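Local atomic coordinates of putative hemin storage protein (Bordetella bronchiseptica, PDB entry 6AU1), a protein that cleaves deacetylated poly-beta-1,6-N-acetylglucosamine, a biofilm polysaccharide, through the glycoside hydrolase domain that makes up this chain. Residues Q279-L284 / M321-S326; I9-L14 / I298-A303; L97-P102 / S142-D147. One frame throughout, in Å; residues are numbered along the deposited sequence.

All three contacts belong to one (beta/alpha)8 barrel. Contact 2 lies inside the ring of strands, between the first and the seventh. Contact 1 is outside the ring, between the helices before and after that seventh strand. The two touch through strand 297-305: Leu-301 meets Met-281 and Met-321, and Phe-299 meets Leu-284 and Leu-324. Their centres are about 17 Å apart. Contact 3 is on the other side of the chain's centre, about 37 Å from contact 1 and 23 Å from contact 2, centre to centre. It packs the long loop after strand 89-94 onto helix 135-151. In barrels of this kind the active site usually lies at the C-terminal ends of the strands, the end from which this loop leaves.

Contact 1 of 3, residues Q279-L284 / M321-S326; sequences QWMRQL and MVQLRS. With SO4 (sulfate ion), chain E; SO4 (sulfate ion), chain F.
Met-281 and Gln-323 meet between two neighbouring helices. OE1 of Gln-323 rests on the aliphatic start of the methionine, 3.5 Å from Met-281 CB. Deeper in, CG of Met-281 lies 3.9 Å from CD2 of Leu-324, and the two side chains cross at about a right angle. This is the apolar part of the contact.

Arg-282 forms the outer part. Its CB and CG run past O3 of the chain E sulfate, and Arg-282 CD is 3.5 Å from that O3. The chain then bends at chi3, which turns the guanidinium edge to the anion. Arg-282 NE donates to O3 of this sulfate at 2.8 Å. Arg-282 NH2 donates to its O1 at 3.0 Å, and this bond is nearly straight at 172°. The sulfur lies close to the guanidinium plane, and CA of Gln-279 lies over the rim of one face. Arg-282 NH1 points the other way, to a water 3.1 Å off. The same water lies 3.1 Å from NE2 of Gln-323. Both nitrogens are donors, so the water accepts from each; the amide and guanidinium planes are 55° apart. NE2 of Gln-323 also donates to Glu-278 O, and the two bonds limit the amide's rotation.

Gln-279 NE2 holds the chain E sulfate too, while Gln-283 NE2 adds a weak bond. The chain F sulfate takes the backbone N-H of Gln-279, with its O3 2.8 Å from that N. Both ions probably come from the crystallisation liquor.

The helices run in similar directions, at 37°, with strand 297-305 beneath them. Met-281 and Leu-324 both reach that strand. A strand covered by the helices before and after it is the pattern of the outer layer of a (beta/alpha)8 barrel.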
# COMPACT_ATOMS: atom_id res chain seq x y z
N GLN A 279 -2.53 -21.24 12.37
CA GLN A 279 -3.70 -21.66 11.62
C GLN A 279 -4.14 -20.55 10.66
O GLN A 279 -4.49 -20.80 9.51
CB GLN A 279 -4.85 -22.04 12.55
CG GLN A 279 -6.09 -22.50 11.80
CD GLN A 279 -7.27 -22.77 12.73
OE1 GLN A 279 -7.71 -21.89 13.46
NE2 GLN A 279 -7.77 -24.00 12.69
N TRP A 280 -4.13 -19.33 11.17
CA TRP A 280 -4.54 -18.16 10.40
C TRP A 280 -3.73 -18.04 9.11
O TRP A 280 -4.28 -17.86 8.03
CB TRP A 280 -4.37 -16.90 11.24
CG TRP A 280 -4.97 -15.64 10.67
CD1 TRP A 280 -6.21 -15.14 10.90
CD2 TRP A 280 -4.31 -14.70 9.80
NE1 TRP A 280 -6.38 -13.95 10.22
CE2 TRP A 280 -5.23 -13.67 9.53
CE3 TRP A 280 -3.04 -14.64 9.22
CZ2 TRP A 280 -4.92 -12.59 8.71
CZ3 TRP A 280 -2.73 -13.57 8.40
CH2 TRP A 280 -3.67 -12.56 8.16
N MET A 281 -2.41 -18.16 9.24
CA MET A 281 -1.54 -18.06 8.07
C MET A 281 -1.77 -19.24 7.12
O MET A 281 -1.74 -19.08 5.90
CB MET A 281 -0.07 -18.01 8.51
CG MET A 281 0.87 -17.63 7.38
SD MET A 281 0.74 -15.87 6.99
CE MET A 281 1.38 -15.13 8.49
N ARG A 282 -1.99 -20.42 7.68
CA ARG A 282 -2.31 -21.60 6.88
C ARG A 282 -3.58 -21.36 6.05
O ARG A 282 -3.61 -21.63 4.85
CB ARG A 282 -2.45 -22.83 7.79
CG ARG A 282 -2.33 -24.15 7.10
CD ARG A 282 -1.91 -25.25 8.09
NE ARG A 282 -2.75 -25.30 9.29
CZ ARG A 282 -2.32 -25.03 10.52
NH1 ARG A 282 -1.05 -24.69 10.73
NH2 ARG A 282 -3.15 -25.11 11.55
N GLN A 283 -4.62 -20.83 6.69
CA GLN A 283 -5.87 -20.54 5.99
C GLN A 283 -5.70 -19.44 4.93
O GLN A 283 -6.31 -19.51 3.87
CB GLN A 283 -6.96 -20.14 6.98
CG GLN A 283 -7.45 -21.30 7.82
CD GLN A 283 -8.36 -20.87 8.95
OE1 GLN A 283 -8.51 -19.68 9.22
NE2 GLN A 283 -8.97 -21.83 9.62
N LEU A 284 -4.88 -18.44 5.23
CA LEU A 284 -4.65 -17.36 4.27
C LEU A 284 -3.98 -17.90 3.01
O LEU A 284 -4.40 -17.60 1.90
CB LEU A 284 -3.81 -16.23 4.89
CG LEU A 284 -3.66 -14.97 4.02
CD1 LEU A 284 -4.96 -14.19 3.97
CD2 LEU A 284 -2.53 -14.11 4.56
N MET A 321 8.12 -17.10 7.87
CA MET A 321 8.69 -17.28 6.54
C MET A 321 8.91 -18.76 6.23
O MET A 321 8.62 -19.21 5.13
CB MET A 321 9.99 -16.50 6.40
CG MET A 321 9.76 -14.98 6.40
SD MET A 321 11.30 -14.08 6.39
CE MET A 321 10.69 -12.39 6.42
N VAL A 322 9.40 -19.53 7.21
CA VAL A 322 9.61 -20.95 6.98
C VAL A 322 8.26 -21.63 6.75
O VAL A 322 8.14 -22.52 5.89
CB VAL A 322 10.36 -21.62 8.17
CG1 VAL A 322 10.35 -23.17 8.06
CG2 VAL A 322 11.80 -21.09 8.23
N GLN A 323 7.23 -21.19 7.48
CA GLN A 323 5.91 -21.79 7.32
C GLN A 323 5.40 -21.53 5.90
O GLN A 323 4.86 -22.45 5.26
CB GLN A 323 4.91 -21.24 8.35
CG GLN A 323 3.50 -21.80 8.18
CD GLN A 323 2.45 -21.09 9.03
OE1 GLN A 323 2.65 -19.95 9.47
NE2 GLN A 323 1.33 -21.76 9.28
N LEU A 324 5.54 -20.29 5.43
CA LEU A 324 5.17 -19.93 4.06
C LEU A 324 5.90 -20.81 3.05
O LEU A 324 5.27 -21.38 2.15
CB LEU A 324 5.47 -18.46 3.77
CG LEU A 324 4.64 -17.41 4.51
CD1 LEU A 324 5.16 -16.00 4.22
CD2 LEU A 324 3.15 -17.53 4.17
N ARG A 325 7.21 -20.94 3.20
CA ARG A 325 7.99 -21.80 2.31
C ARG A 325 7.45 -23.23 2.28
O ARG A 325 7.33 -23.84 1.22
CB ARG A 325 9.46 -21.80 2.71
CG ARG A 325 10.12 -20.42 2.61
CD ARG A 325 11.41 -20.37 3.41
NE ARG A 325 12.45 -21.20 2.82
CZ ARG A 325 13.31 -20.76 1.91
NH1 ARG A 325 13.23 -19.50 1.51
NH2 ARG A 325 14.23 -21.57 1.42
N SER A 326 7.11 -23.77 3.46
CA SER A 326 6.64 -25.15 3.55
C SER A 326 5.28 -25.34 2.88
O SER A 326 4.91 -26.46 2.54
CB SER A 326 6.53 -25.59 5.02
OG SER A 326 5.39 -24.99 5.62
S SO4 E . -6.47 -25.81 9.48
O1 SO4 E . -5.96 -25.81 10.85
O2 SO4 E . -6.90 -27.16 9.12
O3 SO4 E . -5.42 -25.38 8.56
O4 SO4 E . -7.61 -24.89 9.37
S SO4 F . -1.90 -21.86 16.30
O1 SO4 F . -2.79 -21.85 17.46
O2 SO4 F . -0.99 -23.01 16.40
O3 SO4 F . -2.69 -21.99 15.08
O4 SO4 F . -1.12 -20.62 16.28
O HOH W 1 1.35 -24.86 8.81

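Contact 2 of 3, residues I9-L14 / I298-A303; sequences IVQVDL and IFELQA
The carboxylate of Glu-300 meets Gln-11 and Ile-9 across the contact. Its OE1 receives a weak hydrogen bond from Asn-234 ND2. The other oxygen, Glu-300 OE2, lies 3.4 Å from CB of Gln-11, with the amide end of Gln-11 also beside it. CD1 of Ile-9 approaches Glu-300 OE2 to 3.9 Å. All four touching residues are buried.

Glu-300 reaches this place because its chain is extended, with CG anti to the backbone N (chi1 -173°). It crosses Gln-11 at about a right angle, and the carboxylate and amide planes are 69° apart. Below the polar groups the contact is apolar: CG1 of Ile-9 meets CG2 of Ile-298 at 3.9 Å.

The two strands are not neighbours in the sheet; strand 332-335 lies between them. Their axes pass 8.6 Å apart at 50°. Ile-9 and Gln-11 bond to the intervening strand through their backbones. Tyr-335 touches both Gln-11 and Glu-300. Strands one and seven, with strand 332-335 between them, turn these side chains into the core of a (beta/alpha)8 barrel.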
# COMPACT_ATOMS: atom_id res chain seq x y z
N ILE A 9 10.80 -9.04 -0.29
CA ILE A 9 10.79 -7.59 -0.23
C ILE A 9 10.89 -7.04 1.17
O ILE A 9 10.58 -7.71 2.15
CB ILE A 9 9.53 -7.01 -0.94
CG1 ILE A 9 8.25 -7.36 -0.17
CG2 ILE A 9 9.44 -7.53 -2.39
CD1 ILE A 9 7.83 -6.30 0.88
N VAL A 10 11.35 -5.80 1.25
CA VAL A 10 11.44 -5.08 2.51
C VAL A 10 10.74 -3.75 2.31
O VAL A 10 11.06 -3.02 1.37
CB VAL A 10 12.91 -4.84 2.95
CG1 VAL A 10 12.95 -4.06 4.28
CG2 VAL A 10 13.68 -6.16 3.08
N GLN A 11 9.78 -3.43 3.16
CA GLN A 11 9.10 -2.14 3.07
C GLN A 11 9.70 -1.19 4.10
O GLN A 11 9.87 -1.54 5.26
CB GLN A 11 7.59 -2.30 3.26
CG GLN A 11 6.79 -1.01 3.03
CD GLN A 11 5.31 -1.29 2.86
OE1 GLN A 11 4.93 -2.22 2.15
NE2 GLN A 11 4.48 -0.49 3.49
N VAL A 12 10.02 0.02 3.66
CA VAL A 12 10.84 0.94 4.45
C VAL A 12 10.18 2.31 4.61
O VAL A 12 9.72 2.90 3.63
CB VAL A 12 12.22 1.13 3.78
CG1 VAL A 12 13.01 2.24 4.46
CG2 VAL A 12 13.00 -0.20 3.81
N ASP A 13 10.16 2.81 5.85
CA ASP A 13 9.62 4.13 6.15
C ASP A 13 10.67 5.20 5.99
O ASP A 13 11.70 5.15 6.67
CB ASP A 13 9.07 4.18 7.58
CG ASP A 13 7.99 3.18 7.82
OD1 ASP A 13 6.86 3.42 7.34
OD2 ASP A 13 8.26 2.16 8.51
N LEU A 14 10.43 6.17 5.11
CA LEU A 14 11.27 7.37 5.10
C LEU A 14 11.07 8.17 6.39
O LEU A 14 11.92 8.99 6.76
CB LEU A 14 10.97 8.25 3.89
CG LEU A 14 12.09 8.31 2.86
CD1 LEU A 14 12.47 6.92 2.46
CD2 LEU A 14 11.72 9.12 1.63
N ILE A 298 2.53 -11.64 -2.83
CA ILE A 298 3.60 -11.47 -1.87
C ILE A 298 2.98 -11.42 -0.48
O ILE A 298 2.14 -10.56 -0.20
CB ILE A 298 4.40 -10.20 -2.15
CG1 ILE A 298 5.00 -10.28 -3.56
CG2 ILE A 298 5.48 -9.98 -1.10
CD1 ILE A 298 5.66 -9.00 -4.02
N PHE A 299 3.36 -12.37 0.37
CA PHE A 299 2.84 -12.39 1.73
C PHE A 299 3.69 -11.44 2.56
O PHE A 299 4.81 -11.77 2.95
CB PHE A 299 2.85 -13.81 2.29
CG PHE A 299 1.88 -14.72 1.60
CD1 PHE A 299 2.21 -15.33 0.39
CD2 PHE A 299 0.62 -14.96 2.14
CE1 PHE A 299 1.31 -16.14 -0.26
CE2 PHE A 299 -0.29 -15.80 1.49
CZ PHE A 299 0.05 -16.39 0.29
N GLU A 300 3.15 -10.25 2.79
CA GLU A 300 3.90 -9.22 3.51
C GLU A 300 3.65 -9.36 5.02
O GLU A 300 2.55 -9.11 5.50
CB GLU A 300 3.51 -7.83 3.02
CG GLU A 300 4.37 -6.74 3.61
CD GLU A 300 4.23 -5.43 2.87
OE1 GLU A 300 3.28 -5.26 2.08
OE2 GLU A 300 5.10 -4.57 3.09
N LEU A 301 4.70 -9.74 5.73
CA LEU A 301 4.61 -10.04 7.16
C LEU A 301 4.91 -8.80 7.98
O LEU A 301 5.50 -7.85 7.47
CB LEU A 301 5.60 -11.15 7.53
CG LEU A 301 5.46 -12.43 6.72
CD1 LEU A 301 6.68 -13.29 6.91
CD2 LEU A 301 4.20 -13.17 7.17
N GLN A 302 4.51 -8.79 9.25
CA GLN A 302 4.85 -7.65 10.09
C GLN A 302 6.06 -7.95 10.97
O GLN A 302 6.15 -9.03 11.56
CB GLN A 302 3.66 -7.20 10.94
CG GLN A 302 3.19 -8.20 11.98
CD GLN A 302 1.89 -7.74 12.66
OE1 GLN A 302 0.84 -8.34 12.46
NE2 GLN A 302 1.97 -6.67 13.46
N ALA A 303 6.99 -7.00 11.03
CA ALA A 303 8.18 -7.13 11.86
C ALA A 303 8.04 -6.33 13.16
O ALA A 303 8.90 -6.41 14.04
CB ALA A 303 9.41 -6.67 11.09

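Contact 3 of 3, residues L97-P102 / S142-D147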
# COMPACT_ATOMS: atom_id res chain seq x y z
N LEU A 97 -5.32 7.78 -2.58
CA LEU A 97 -6.37 8.78 -2.34
C LEU A 97 -6.04 9.81 -1.25
O LEU A 97 -6.49 10.96 -1.34
CB LEU A 97 -7.68 8.10 -1.93
CG LEU A 97 -8.26 7.05 -2.87
CD1 LEU A 97 -9.55 6.54 -2.23
CD2 LEU A 97 -8.51 7.64 -4.25
N THR A 98 -5.29 9.40 -0.22
CA THR A 98 -5.11 10.29 0.94
C THR A 98 -4.00 11.33 0.72
O THR A 98 -2.83 11.06 0.98
CB THR A 98 -4.78 9.51 2.24
OG1 THR A 98 -3.56 8.76 2.07
CG2 THR A 98 -5.92 8.58 2.63
N PHE A 99 -4.41 12.49 0.23
CA PHE A 99 -3.55 13.65 0.12
C PHE A 99 -4.29 14.83 0.70
O PHE A 99 -5.31 15.25 0.16
CB PHE A 99 -3.16 13.92 -1.33
CG PHE A 99 -2.43 12.78 -1.97
CD1 PHE A 99 -1.05 12.65 -1.82
CD2 PHE A 99 -3.13 11.81 -2.69
CE1 PHE A 99 -0.37 11.58 -2.40
CE2 PHE A 99 -2.46 10.74 -3.26
CZ PHE A 99 -1.08 10.62 -3.12
N SER A 100 -3.79 15.35 1.82
CA SER A 100 -4.44 16.47 2.50
C SER A 100 -3.89 17.79 1.95
O SER A 100 -3.06 18.44 2.58
CB SER A 100 -4.25 16.36 4.01
OG SER A 100 -4.94 15.21 4.51
N VAL A 101 -4.37 18.15 0.77
CA VAL A 101 -3.99 19.37 0.10
C VAL A 101 -4.39 20.59 0.92
O VAL A 101 -5.32 20.54 1.72
CB VAL A 101 -4.64 19.45 -1.31
CG1 VAL A 101 -4.16 18.30 -2.17
CG2 VAL A 101 -6.17 19.43 -1.20
N PRO A 102 -3.67 21.70 0.74
CA PRO A 102 -3.98 22.92 1.49
C PRO A 102 -5.26 23.59 1.00
O PRO A 102 -5.66 23.36 -0.13
CB PRO A 102 -2.77 23.82 1.25
CG PRO A 102 -2.17 23.32 -0.01
CD PRO A 102 -2.46 21.84 -0.09
N SER A 142 -3.50 12.70 -9.96
CA SER A 142 -2.76 12.40 -11.19
C SER A 142 -1.49 13.24 -11.31
O SER A 142 -0.44 12.75 -11.72
CB SER A 142 -3.66 12.61 -12.40
OG SER A 142 -4.74 11.69 -12.37
N GLU A 143 -1.60 14.51 -10.93
CA GLU A 143 -0.47 15.43 -11.06
C GLU A 143 0.59 15.16 -10.00
O GLU A 143 1.79 15.34 -10.24
CB GLU A 143 -0.96 16.87 -11.00
CG GLU A 143 -1.66 17.29 -12.31
CD GLU A 143 -2.32 18.65 -12.24
OE1 GLU A 143 -2.30 19.27 -11.16
OE2 GLU A 143 -2.86 19.10 -13.28
N ILE A 144 0.15 14.72 -8.82
CA ILE A 144 1.11 14.34 -7.78
C ILE A 144 1.93 13.14 -8.25
O ILE A 144 3.16 13.11 -8.07
CB ILE A 144 0.38 14.04 -6.44
CG1 ILE A 144 -0.21 15.35 -5.89
CG2 ILE A 144 1.34 13.43 -5.42
CD1 ILE A 144 -1.16 15.13 -4.70
N TYR A 145 1.27 12.16 -8.87
CA TYR A 145 1.98 11.00 -9.42
C TYR A 145 2.91 11.42 -10.56
O TYR A 145 4.02 10.89 -10.68
CB TYR A 145 0.99 9.93 -9.89
CG TYR A 145 0.61 8.95 -8.79
CD1 TYR A 145 -0.30 9.30 -7.80
CD2 TYR A 145 1.16 7.68 -8.75
CE1 TYR A 145 -0.65 8.39 -6.78
CE2 TYR A 145 0.84 6.78 -7.75
CZ TYR A 145 -0.06 7.13 -6.77
OH TYR A 145 -0.37 6.21 -5.79
N GLU A 146 2.46 12.36 -11.39
CA GLU A 146 3.31 12.86 -12.47
C GLU A 146 4.57 13.50 -11.90
O GLU A 146 5.69 13.29 -12.40
CB GLU A 146 2.55 13.86 -13.34
CG GLU A 146 3.39 14.47 -14.45
CD GLU A 146 2.57 15.39 -15.36
OE1 GLU A 146 1.54 15.91 -14.92
OE2 GLU A 146 2.97 15.59 -16.52
N ASP A 147 4.39 14.29 -10.84
CA ASP A 147 5.51 14.99 -10.21
C ASP A 147 6.48 14.02 -9.55
O ASP A 147 7.70 14.22 -9.60
CB ASP A 147 4.99 16.01 -9.18
CG ASP A 147 4.31 17.21 -9.83
OD1 ASP A 147 4.45 17.39 -11.06
OD2 ASP A 147 3.63 17.99 -9.12
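Phe-99 and Ile-144 each place their gamma carbon beside the backbone N and opposite the carbonyl carbon. For Phe-99 chi1 is -60°, and for CG1 of Ile-144 it is -68°. The isoleucine is then extended to CD1. These torsions send the two side chains past each other in opposite directions, so the methyl end of one reaches the ring of the other.

CD1 of Ile-144 sits over one face of the Phe-99 ring, 4.1 Å from the centroid and 25° off the ring normal. This is a CH-pi contact. The methyl is displaced toward the rim, and its nearest ring atoms are CG and CD1 of Phe-99, with CD1 to CD1 at 3.8 Å. The second branch also takes part: CG2 of Ile-144 lies 3.9 Å from CE1 of Phe-99. Both branches therefore follow the same side of the ring, from its root outward.

Tyr-145 closes in on the far end. Its CE1 is 4.3 Å from CZ of Phe-99, an oblique approach. The tyrosine OH is bonded to Pro-95 O, at the start of the same loop, which holds the ring in position. One turn earlier in the helix, Phe-99 also meets Ile-141 and Val-101 meets Val-140.

The loop 97-102 has no regular structure. An inverse gamma turn centred on Ser-100 separates Phe-99 from Val-101, and both residues direct their CB at the helix. The backbone N-H groups of Leu-97 and Thr-98 both bond to Asp-162 OD2.

No hydrogen bond joins the two segments. Their contact is buried and wholly apolar, so shape and dispersion hold the loop to helix 135-151, while polar bonds to residues such as Asp-162 also hold the loop's course.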